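Local coordinates for microcin B17-processing protein McbB (Escherichia coli str. K-12 substr. MG1655, PDB 6GRH) that is needed to process the inactive microcin B17 precursor, McbA, into the active antibiotic peptide, at residues 126-131 and 153-158; 140-145 and 167-172; 146-151 and 225-230. One frame throughout, in Å; residues are numbered along the deposited sequence.

Contact 1: residues 126-131 and 153-158; sequences IDIKDN and VKRIYS
Ile128 meets helix 150-160 in two ways, through its carbonyl to Arg155 and through its side chain to Ile156, and illustrates how a helix can hold the turn at the end of a strand. The arginine leaves the helix with CG anti to the backbone N (chi1 177°) and runs extended to NE, bringing the guanidinium edge-on to two backbone carbonyls. NH1 donates to Ile128 O at 2.7 Å, nearly straight at 163°; NH2 reaches Asp130 O, also at 2.7 Å, with a more bent approach. Both oxygens lie close to the guanidinium plane, so the pair should fix its rotation. The tight, buried part lies beside it: Ile128 CD1 touches Ile156 CD1 at 3.7 Å, and both isoleucines rest on Ile101 of strand 97-102. The outer side is far looser. Asp130 and Asn131 are exposed, Asn131 is poorly ordered, and its CA comes no nearer than 4.2 Å to Arg155 NH2. Within the turn, Lys129 N donates to Asp127 OD1 at 2.9 Å from above the carboxylate plane. A type I turn from Asp127 to Asp130, reinforced by this Asx turn, thus closes strand 122-127 of an alpha/beta sheet and is gripped through its carbonyls by an arginine of the helix packed on that sheet.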
loop_
_atom_site.group_PDB
_atom_site.type_symbol
_atom_site.label_atom_id
_atom_site.label_comp_id
_atom_site.label_asym_id
_atom_site.label_seq_id
_atom_site.Cartn_x
_atom_site.Cartn_y
_atom_site.Cartn_z
ATOM N N ILE B 126 -32.137 19.277 1.184
ATOM C CA ILE B 126 -33.153 18.479 1.853
ATOM C C ILE B 126 -32.714 18.123 3.284
ATOM O O ILE B 126 -31.592 17.645 3.514
ATOM C CB ILE B 126 -33.463 17.210 1.040
ATOM C CG1 ILE B 126 -33.941 17.590 -0.355
ATOM C CG2 ILE B 126 -34.532 16.372 1.742
ATOM C CD1 ILE B 126 -33.761 16.504 -1.384
ATOM N N ASP B 127 -33.600 18.367 4.243
ATOM C CA ASP B 127 -33.362 17.967 5.618
ATOM C C ASP B 127 -33.633 16.472 5.714
ATOM O O ASP B 127 -34.701 16.017 5.310
ATOM C CB ASP B 127 -34.263 18.745 6.587
ATOM C CG ASP B 127 -33.862 18.557 8.068
ATOM O OD1 ASP B 127 -33.311 17.499 8.437
ATOM O OD2 ASP B 127 -34.128 19.478 8.869
ATOM N N ILE B 128 -32.681 15.713 6.252
ATOM C CA ILE B 128 -32.875 14.283 6.469
ATOM C C ILE B 128 -34.148 13.950 7.295
ATOM O O ILE B 128 -34.738 12.906 7.090
ATOM C CB ILE B 128 -31.614 13.624 7.104
ATOM C CG1 ILE B 128 -31.685 12.102 7.023
ATOM C CG2 ILE B 128 -31.416 14.063 8.546
ATOM C CD1 ILE B 128 -31.631 11.571 5.599
ATOM N N LYS B 129 -34.565 14.842 8.192
ATOM C CA LYS B 129 -35.820 14.692 8.973
ATOM C C LYS B 129 -37.113 14.649 8.135
ATOM O O LYS B 129 -38.140 14.198 8.624
ATOM C CB LYS B 129 -35.961 15.841 9.987
ATOM C CG LYS B 129 -34.877 15.875 11.058
ATOM N N ASP B 130 -37.076 15.142 6.900
ATOM C CA ASP B 130 -38.234 15.100 6.006
ATOM C C ASP B 130 -38.692 13.676 5.687
ATOM O O ASP B 130 -37.904 12.849 5.261
ATOM C CB ASP B 130 -37.927 15.827 4.690
ATOM C CG ASP B 130 -37.842 17.350 4.853
ATOM O OD1 ASP B 130 -38.136 17.870 5.954
ATOM O OD2 ASP B 130 -37.475 18.031 3.865
ATOM N N ASN B 131 -39.974 13.397 5.922
ATOM C CA ASN B 131 -40.639 12.235 5.335
ATOM C C ASN B 131 -40.990 12.591 3.888
ATOM O O ASN B 131 -41.037 13.777 3.531
ATOM C CB ASN B 131 -41.898 11.866 6.140
ATOM C CG ASN B 131 -41.579 11.427 7.568
ATOM O OD1 ASN B 131 -42.278 11.792 8.504
ATOM N ND2 ASN B 131 -40.512 10.645 7.734
ATOM N N VAL B 153 -27.834 6.260 5.993
ATOM C CA VAL B 153 -27.338 5.904 4.672
ATOM C C VAL B 153 -28.187 4.785 4.088
ATOM O O VAL B 153 -28.538 4.824 2.909
ATOM C CB VAL B 153 -25.842 5.507 4.694
ATOM C CG1 VAL B 153 -25.355 5.143 3.291
ATOM C CG2 VAL B 153 -25.005 6.643 5.251
ATOM N N LYS B 154 -28.533 3.802 4.910
ATOM C CA LYS B 154 -29.323 2.674 4.452
ATOM C C LYS B 154 -30.723 3.098 3.975
ATOM O O LYS B 154 -31.193 2.613 2.952
ATOM C CB LYS B 154 -29.416 1.646 5.577
ATOM C CG LYS B 154 -30.192 0.386 5.281
ATOM C CD LYS B 154 -30.022 -0.560 6.478
ATOM C CE LYS B 154 -30.899 -1.783 6.371
ATOM N NZ LYS B 154 -30.194 -2.808 5.548
ATOM N N ARG B 155 -31.354 4.008 4.711
ATOM C CA ARG B 155 -32.647 4.578 4.307
ATOM C C ARG B 155 -32.574 5.279 2.930
ATOM O O ARG B 155 -33.445 5.085 2.081
ATOM C CB ARG B 155 -33.124 5.574 5.363
ATOM C CG ARG B 155 -34.428 6.299 5.030
ATOM C CD ARG B 155 -34.577 7.552 5.868
ATOM N NE ARG B 155 -35.683 8.416 5.429
ATOM C CZ ARG B 155 -35.820 9.702 5.756
ATOM N NH1 ARG B 155 -34.921 10.314 6.532
ATOM N NH2 ARG B 155 -36.862 10.398 5.298
ATOM N N ILE B 156 -31.546 6.102 2.731
ATOM C CA ILE B 156 -31.374 6.839 1.475
ATOM C C ILE B 156 -31.123 5.878 0.293
ATOM O O ILE B 156 -31.703 6.029 -0.810
ATOM C CB ILE B 156 -30.259 7.923 1.601
ATOM C CG1 ILE B 156 -30.624 8.996 2.641
ATOM C CG2 ILE B 156 -29.989 8.589 0.262
ATOM C CD1 ILE B 156 -31.955 9.697 2.395
ATOM N N TYR B 157 -30.265 4.884 0.507
ATOM C CA TYR B 157 -30.056 3.857 -0.514
ATOM C C TYR B 157 -31.349 3.093 -0.820
ATOM O O TYR B 157 -31.664 2.857 -1.988
ATOM C CB TYR B 157 -28.942 2.891 -0.114
ATOM C CG TYR B 157 -27.503 3.404 -0.256
ATOM C CD1 TYR B 157 -27.185 4.690 -0.753
ATOM C CD2 TYR B 157 -26.442 2.573 0.104
ATOM C CE1 TYR B 157 -25.855 5.112 -0.874
ATOM C CE2 TYR B 157 -25.130 2.993 -0.006
ATOM C CZ TYR B 157 -24.830 4.251 -0.502
ATOM O OH TYR B 157 -23.515 4.617 -0.632
ATOM N N SER B 158 -32.079 2.708 0.228
ATOM C CA SER B 158 -33.296 1.941 0.091
ATOM C C SER B 158 -34.332 2.694 -0.748
ATOM O O SER B 158 -34.948 2.124 -1.617
ATOM C CB SER B 158 -33.840 1.616 1.474
ATOM O OG SER B 158 -35.000 0.874 1.374
#

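Contact 2: residues 140-145 and 167-172; sequences LIWLHL and AFIQSY
Residues 140-144 and 167-172 pair as parallel strands, Leu140 opposite Ala167 through to His144 opposite Ser171, with segment axes 4.6 Å apart at closest and inclined by 18°. The backbone ladder includes Ile141 N to Ala167 O and Ile169 N to Ile141 O, both 2.8 Å. On the face carrying Trp142 and His144, Ile169 lays CG2 over the indole: it stands 3.5 Å from the centroid of the six-membered ring, almost exactly on the normal, a CH-pi contact. Its other branch ends in CD1, 3.8 Å from Leu140 CD1. Farther along, Ser171 OG sits between its backbone N and carbonyl carbon (chi1 66°), where it collects two ring nitrogens. Trp142 NE1 donates to it at 2.9 Å, close to the indole plane, while His144 ND1 shares a 2.7 Å hydrogen bond with it. This buried hydroxyl, gripped by both, should help set how the two rings are turned, and helix 236-254 packs over Trp142 and Ile169. On the other face Ile141 and Phe168 lie side by side, Ile141 CD1 being 3.9 Å from Phe168 CE2, beneath helix 150-160. Adjacent parallel strands joined through that helix form a beta-alpha-beta crossover, consistent with the Rossmann-like core of E1-like proteins.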
loop_
_atom_site.group_PDB
_atom_site.type_symbol
_atom_site.label_atom_id
_atom_site.label_comp_id
_atom_site.label_asym_id
_atom_site.label_seq_id
_atom_site.Cartn_x
_atom_site.Cartn_y
_atom_site.Cartn_z
ATOM N N LEU B 140 -27.497 13.365 -9.002
ATOM C CA LEU B 140 -26.453 13.071 -8.013
ATOM C C LEU B 140 -26.965 13.463 -6.625
ATOM O O LEU B 140 -27.340 14.612 -6.388
ATOM C CB LEU B 140 -25.169 13.817 -8.330
ATOM C CG LEU B 140 -23.956 13.667 -7.392
ATOM C CD1 LEU B 140 -23.455 12.236 -7.369
ATOM C CD2 LEU B 140 -22.855 14.609 -7.821
ATOM N N ILE B 141 -27.010 12.507 -5.713
ATOM C CA ILE B 141 -27.440 12.760 -4.354
ATOM C C ILE B 141 -26.213 12.856 -3.450
ATOM O O ILE B 141 -25.490 11.854 -3.262
ATOM C CB ILE B 141 -28.398 11.651 -3.848
ATOM C CG1 ILE B 141 -29.605 11.529 -4.779
ATOM C CG2 ILE B 141 -28.791 11.913 -2.403
ATOM C CD1 ILE B 141 -30.571 10.415 -4.427
ATOM N N TRP B 142 -25.989 14.043 -2.886
ATOM C CA TRP B 142 -24.951 14.252 -1.902
ATOM C C TRP B 142 -25.562 14.160 -0.511
ATOM O O TRP B 142 -26.393 14.976 -0.150
ATOM C CB TRP B 142 -24.271 15.620 -2.084
ATOM C CG TRP B 142 -22.987 15.710 -1.295
ATOM C CD1 TRP B 142 -22.857 15.583 0.078
ATOM C CD2 TRP B 142 -21.670 15.893 -1.800
ATOM N NE1 TRP B 142 -21.545 15.706 0.437
ATOM C CE2 TRP B 142 -20.789 15.864 -0.687
ATOM C CE3 TRP B 142 -21.140 16.083 -3.080
ATOM C CZ2 TRP B 142 -19.405 16.015 -0.813
ATOM C CZ3 TRP B 142 -19.767 16.227 -3.217
ATOM C CH2 TRP B 142 -18.912 16.188 -2.081
ATOM N N LEU B 143 -25.153 13.151 0.274
ATOM C CA LEU B 143 -25.616 13.007 1.648
ATOM C C LEU B 143 -24.513 13.434 2.604
ATOM O O LEU B 143 -23.476 12.796 2.643
ATOM C CB LEU B 143 -26.019 11.571 1.908
ATOM C CG LEU B 143 -26.402 11.144 3.322
ATOM C CD1 LEU B 143 -27.586 11.931 3.875
ATOM C CD2 LEU B 143 -26.703 9.640 3.305
ATOM N N HIS B 144 -24.744 14.497 3.372
ATOM C CA HIS B 144 -23.740 15.027 4.278
ATOM C C HIS B 144 -24.273 14.897 5.697
ATOM O O HIS B 144 -25.319 15.454 6.013
ATOM C CB HIS B 144 -23.406 16.478 3.948
ATOM C CG HIS B 144 -22.495 17.123 4.937
ATOM N ND1 HIS B 144 -21.162 16.800 5.026
ATOM C CD2 HIS B 144 -22.737 18.008 5.925
ATOM C CE1 HIS B 144 -20.614 17.495 6.008
ATOM N NE2 HIS B 144 -21.540 18.263 6.547
ATOM N N LEU B 145 -23.519 14.194 6.553
ATOM C CA LEU B 145 -23.893 13.969 7.949
ATOM C C LEU B 145 -22.830 14.451 8.941
ATOM O O LEU B 145 -21.679 13.992 8.883
ATOM C CB LEU B 145 -24.133 12.478 8.181
ATOM C CG LEU B 145 -25.274 11.871 7.364
ATOM C CD1 LEU B 145 -25.369 10.372 7.595
ATOM C CD2 LEU B 145 -26.591 12.544 7.715
ATOM N N ALA B 167 -26.823 8.571 -8.726
ATOM C CA ALA B 167 -25.557 8.295 -8.065
ATOM C C ALA B 167 -25.573 8.990 -6.710
ATOM O O ALA B 167 -26.371 9.891 -6.476
ATOM C CB ALA B 167 -24.369 8.756 -8.897
ATOM N N PHE B 168 -24.695 8.541 -5.823
ATOM C CA PHE B 168 -24.610 9.061 -4.473
ATOM C C PHE B 168 -23.183 9.432 -4.146
ATOM O O PHE B 168 -22.230 8.743 -4.592
ATOM C CB PHE B 168 -25.027 8.014 -3.432
ATOM C CG PHE B 168 -26.380 7.408 -3.658
ATOM C CD1 PHE B 168 -26.553 6.382 -4.587
ATOM C CD2 PHE B 168 -27.458 7.837 -2.936
ATOM C CE1 PHE B 168 -27.789 5.792 -4.783
ATOM C CE2 PHE B 168 -28.701 7.258 -3.112
ATOM C CZ PHE B 168 -28.865 6.225 -4.033
ATOM N N ILE B 169 -23.051 10.470 -3.313
ATOM C CA ILE B 169 -21.803 10.784 -2.625
ATOM C C ILE B 169 -22.205 10.946 -1.188
ATOM O O ILE B 169 -23.290 11.441 -0.919
ATOM C CB ILE B 169 -21.172 12.083 -3.153
ATOM C CG1 ILE B 169 -20.641 11.814 -4.552
ATOM C CG2 ILE B 169 -20.033 12.564 -2.245
ATOM C CD1 ILE B 169 -20.329 13.047 -5.345
ATOM N N GLN B 170 -21.368 10.459 -0.284
ATOM C CA GLN B 170 -21.604 10.569 1.139
ATOM C C GLN B 170 -20.437 11.255 1.774
ATOM O O GLN B 170 -19.282 10.917 1.465
ATOM C CB GLN B 170 -21.764 9.200 1.805
ATOM C CG GLN B 170 -22.829 8.290 1.231
ATOM C CD GLN B 170 -22.457 7.575 -0.062
ATOM O OE1 GLN B 170 -23.330 7.315 -0.882
ATOM N NE2 GLN B 170 -21.212 7.197 -0.219
ATOM N N SER B 171 -20.723 12.159 2.701
ATOM C CA SER B 171 -19.673 12.831 3.458
ATOM C C SER B 171 -20.001 12.865 4.948
ATOM O O SER B 171 -21.147 12.908 5.350
ATOM C CB SER B 171 -19.381 14.226 2.879
ATOM O OG SER B 171 -20.476 15.097 3.021
ATOM N N TYR B 172 -18.967 12.764 5.765
ATOM C CA TYR B 172 -19.105 12.479 7.197
ATOM C C TYR B 172 -17.708 12.626 7.830
ATOM O O TYR B 172 -16.708 12.798 7.114
ATOM C CB TYR B 172 -19.694 11.052 7.424
ATOM C CG TYR B 172 -18.919 9.981 6.722
ATOM C CD1 TYR B 172 -19.145 9.696 5.386
ATOM C CD2 TYR B 172 -17.887 9.311 7.367
ATOM C CE1 TYR B 172 -18.410 8.743 4.718
ATOM C CE2 TYR B 172 -17.137 8.362 6.709
ATOM C CZ TYR B 172 -17.396 8.080 5.397
ATOM O OH TYR B 172 -16.639 7.171 4.738
#

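Contact 3: residues 146-151 and 225-230; sequences ENYHSD and YQMTLP
Tyr148 and His149 lead into helix 150-160 while packing against residues 225-230, so this contact joins a helix N-cap to a loop; residues 148-151 run nearly antiparallel to residues 225-229. His149 occupies the N-cap position: its ND1 accepts from Asp151 N at 3.1 Å, with that nitrogen in the imidazole plane, which implies that ND1 carries no proton. The ring has further neighbours, since Met227 O stands over one face toward the rim and Gln226 NE2 lies at the edge, the amide and ring planes being almost perpendicular.

Tyr148 can be followed outward from its backbone. CB points toward the loop, and CG is anti to the backbone N (chi1 177°), which carries it close to Leu229 CD1, the methyl that hangs over one ring face, offset toward the rim, in a CH-pi contact. CD1 and CZ also lie under this methyl. CD2 touches Leu229 CG at 3.5 Å, the next atom, CE2, approaches Met227 O at 3.4 Å, and OH ends 4.1 Å from Met227 CE. The hydroxyl itself is hydrogen-bonded to His193 NE2, and helix 193-204 also covers Met227 and Leu229 through Ile197.

The backbones are stitched together where Ser150 meets Met227: Ser150 N donates to Met227 O, and Met227 N returns a bond to Ser150 OG at 3.0 Å. A water completes a bridge farther along, donating to Tyr148 O and accepting from Leu229 N. At the helix start a second water draws three groups together. It donates to Asp151 OD1 and to Tyr225 O, and it accepts a hydrogen bond from Ser150 OG at 2.6 Å.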
loop_
_atom_site.group_PDB
_atom_site.type_symbol
_atom_site.label_atom_id
_atom_site.label_comp_id
_atom_site.label_asym_id
_atom_site.label_seq_id
_atom_site.Cartn_x
_atom_site.Cartn_y
_atom_site.Cartn_z
ATOM N N GLU B 146 -23.202 15.378 9.824
ATOM C CA GLU B 146 -22.421 15.677 11.031
ATOM C C GLU B 146 -22.621 14.618 12.105
ATOM O O GLU B 146 -21.668 14.197 12.765
ATOM C CB GLU B 146 -22.759 17.061 11.604
ATOM C CG GLU B 146 -22.072 18.168 10.855
ATOM C CD GLU B 146 -22.044 19.527 11.539
ATOM O OE1 GLU B 146 -22.310 19.663 12.757
ATOM O OE2 GLU B 146 -21.692 20.465 10.810
ATOM N N ASN B 147 -23.859 14.186 12.293
ATOM C CA ASN B 147 -24.156 13.158 13.267
ATOM C C ASN B 147 -24.450 11.864 12.518
ATOM O O ASN B 147 -25.576 11.592 12.123
ATOM C CB ASN B 147 -25.281 13.614 14.165
ATOM C CG ASN B 147 -24.952 14.929 14.835
ATOM O OD1 ASN B 147 -23.880 15.080 15.440
ATOM N ND2 ASN B 147 -25.845 15.914 14.695
ATOM N N TYR B 148 -23.400 11.072 12.333
ATOM C CA TYR B 148 -23.462 9.890 11.485
ATOM C C TYR B 148 -24.253 8.756 12.164
ATOM O O TYR B 148 -24.132 8.536 13.343
ATOM C CB TYR B 148 -22.050 9.411 11.162
ATOM C CG TYR B 148 -22.036 8.163 10.352
ATOM C CD1 TYR B 148 -22.062 8.211 8.972
ATOM C CD2 TYR B 148 -22.027 6.906 10.980
ATOM C CE1 TYR B 148 -22.098 7.045 8.226
ATOM C CE2 TYR B 148 -22.043 5.741 10.251
ATOM C CZ TYR B 148 -22.081 5.811 8.872
ATOM O OH TYR B 148 -22.071 4.652 8.155
ATOM N N HIS B 149 -25.068 8.067 11.393
ATOM C CA HIS B 149 -25.581 6.754 11.771
ATOM C C HIS B 149 -25.752 6.009 10.460
ATOM O O HIS B 149 -26.298 6.585 9.505
ATOM C CB HIS B 149 -26.912 6.819 12.537
ATOM C CG HIS B 149 -27.231 5.547 13.263
ATOM N ND1 HIS B 149 -27.521 4.372 12.607
ATOM C CD2 HIS B 149 -27.250 5.251 14.586
ATOM C CE1 HIS B 149 -27.711 3.407 13.489
ATOM N NE2 HIS B 149 -27.551 3.915 14.700
ATOM N N SER B 150 -25.304 4.750 10.417
ATOM C CA SER B 150 -25.404 3.913 9.219
ATOM C C SER B 150 -26.824 3.702 8.709
ATOM O O SER B 150 -27.008 3.577 7.509
ATOM C CB SER B 150 -24.736 2.542 9.437
ATOM O OG SER B 150 -25.317 1.839 10.513
ATOM N N ASP B 151 -27.805 3.634 9.609
ATOM C CA ASP B 151 -29.224 3.565 9.237
ATOM C C ASP B 151 -29.698 4.697 8.318
ATOM O O ASP B 151 -30.585 4.484 7.507
ATOM C CB ASP B 151 -30.137 3.546 10.479
ATOM C CG ASP B 151 -30.215 2.182 11.148
ATOM O OD1 ASP B 151 -29.672 1.185 10.620
ATOM O OD2 ASP B 151 -30.850 2.100 12.217
ATOM N N TYR B 225 -26.186 -5.064 11.539
ATOM C CA TYR B 225 -25.157 -4.158 11.048
ATOM C C TYR B 225 -25.613 -2.754 11.307
ATOM O O TYR B 225 -26.541 -2.265 10.649
ATOM C CB TYR B 225 -24.875 -4.347 9.541
ATOM C CG TYR B 225 -23.678 -3.541 9.048
ATOM C CD1 TYR B 225 -23.820 -2.223 8.656
ATOM C CD2 TYR B 225 -22.397 -4.105 8.988
ATOM C CE1 TYR B 225 -22.733 -1.477 8.211
ATOM C CE2 TYR B 225 -21.297 -3.367 8.541
ATOM C CZ TYR B 225 -21.477 -2.050 8.138
ATOM O OH TYR B 225 -20.406 -1.280 7.703
ATOM N N GLN B 226 -25.006 -2.112 12.298
ATOM C CA GLN B 226 -25.285 -0.706 12.536
ATOM C C GLN B 226 -24.158 -0.067 13.313
ATOM O O GLN B 226 -23.486 -0.741 14.118
ATOM C CB GLN B 226 -26.643 -0.495 13.227
ATOM C CG GLN B 226 -26.663 -0.505 14.756
ATOM C CD GLN B 226 -28.072 -0.698 15.301
ATOM O OE1 GLN B 226 -28.349 -1.681 16.001
ATOM N NE2 GLN B 226 -28.976 0.220 14.959
ATOM N N MET B 227 -23.945 1.227 13.071
ATOM C CA MET B 227 -22.922 1.951 13.801
ATOM C C MET B 227 -22.988 3.460 13.706
ATOM O O MET B 227 -23.566 4.034 12.779
ATOM C CB MET B 227 -21.561 1.522 13.303
ATOM C CG MET B 227 -21.491 1.475 11.796
ATOM S SD MET B 227 -19.773 1.622 11.401
ATOM C CE MET B 227 -19.882 1.540 9.613
ATOM N N THR B 228 -22.346 4.061 14.696
ATOM C CA THR B 228 -22.023 5.465 14.731
ATOM C C THR B 228 -20.500 5.545 14.625
ATOM O O THR B 228 -19.823 4.508 14.642
ATOM C CB THR B 228 -22.499 6.073 16.053
ATOM O OG1 THR B 228 -21.868 5.379 17.127
ATOM C CG2 THR B 228 -24.027 5.939 16.192
ATOM N N LEU B 229 -19.960 6.756 14.531
ATOM C CA LEU B 229 -18.519 6.940 14.333
ATOM C C LEU B 229 -17.978 7.990 15.285
ATOM O O LEU B 229 -18.544 9.076 15.354
ATOM C CB LEU B 229 -18.232 7.405 12.910
ATOM C CG LEU B 229 -18.620 6.483 11.765
ATOM C CD1 LEU B 229 -18.432 7.191 10.426
ATOM C CD2 LEU B 229 -17.844 5.170 11.813
ATOM N N PRO B 230 -16.877 7.684 16.004
ATOM C CA PRO B 230 -16.251 8.729 16.795
ATOM C C PRO B 230 -15.588 9.811 15.887
ATOM O O PRO B 230 -15.096 9.506 14.783
ATOM C CB PRO B 230 -15.219 7.963 17.646
ATOM C CG PRO B 230 -14.855 6.794 16.814
ATOM C CD PRO B 230 -16.076 6.439 15.999
HETATM O O HOH W 1 -21.803 9.112 14.790
HETATM O O HOH W 2 -27.279 0.283 9.808
#

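Each contact uses part of one beta-alpha-beta unit: contact 2 pairs its strands, contact 1 ties its helix to the end of strand 122-127, and contact 3 ties the helix start to the loop 225-230. Tyr157, in the segment 153-158, joins contact 1 to contact 2, its OH lying 2.7 Å from Gln170 OE1 in a probable hydrogen bond, while its ring packs on Phe168. Tyr172 CD2 reaches Leu229 CD1 at 3.8 Å, bringing contact 3 against the end of contact 2. The zinc ion held by Cys192, Cys195, Cys290 and Cys292 is about 9 Å from the side chains of Gln170 and Tyr225, and about 14 Å from that of Ile156.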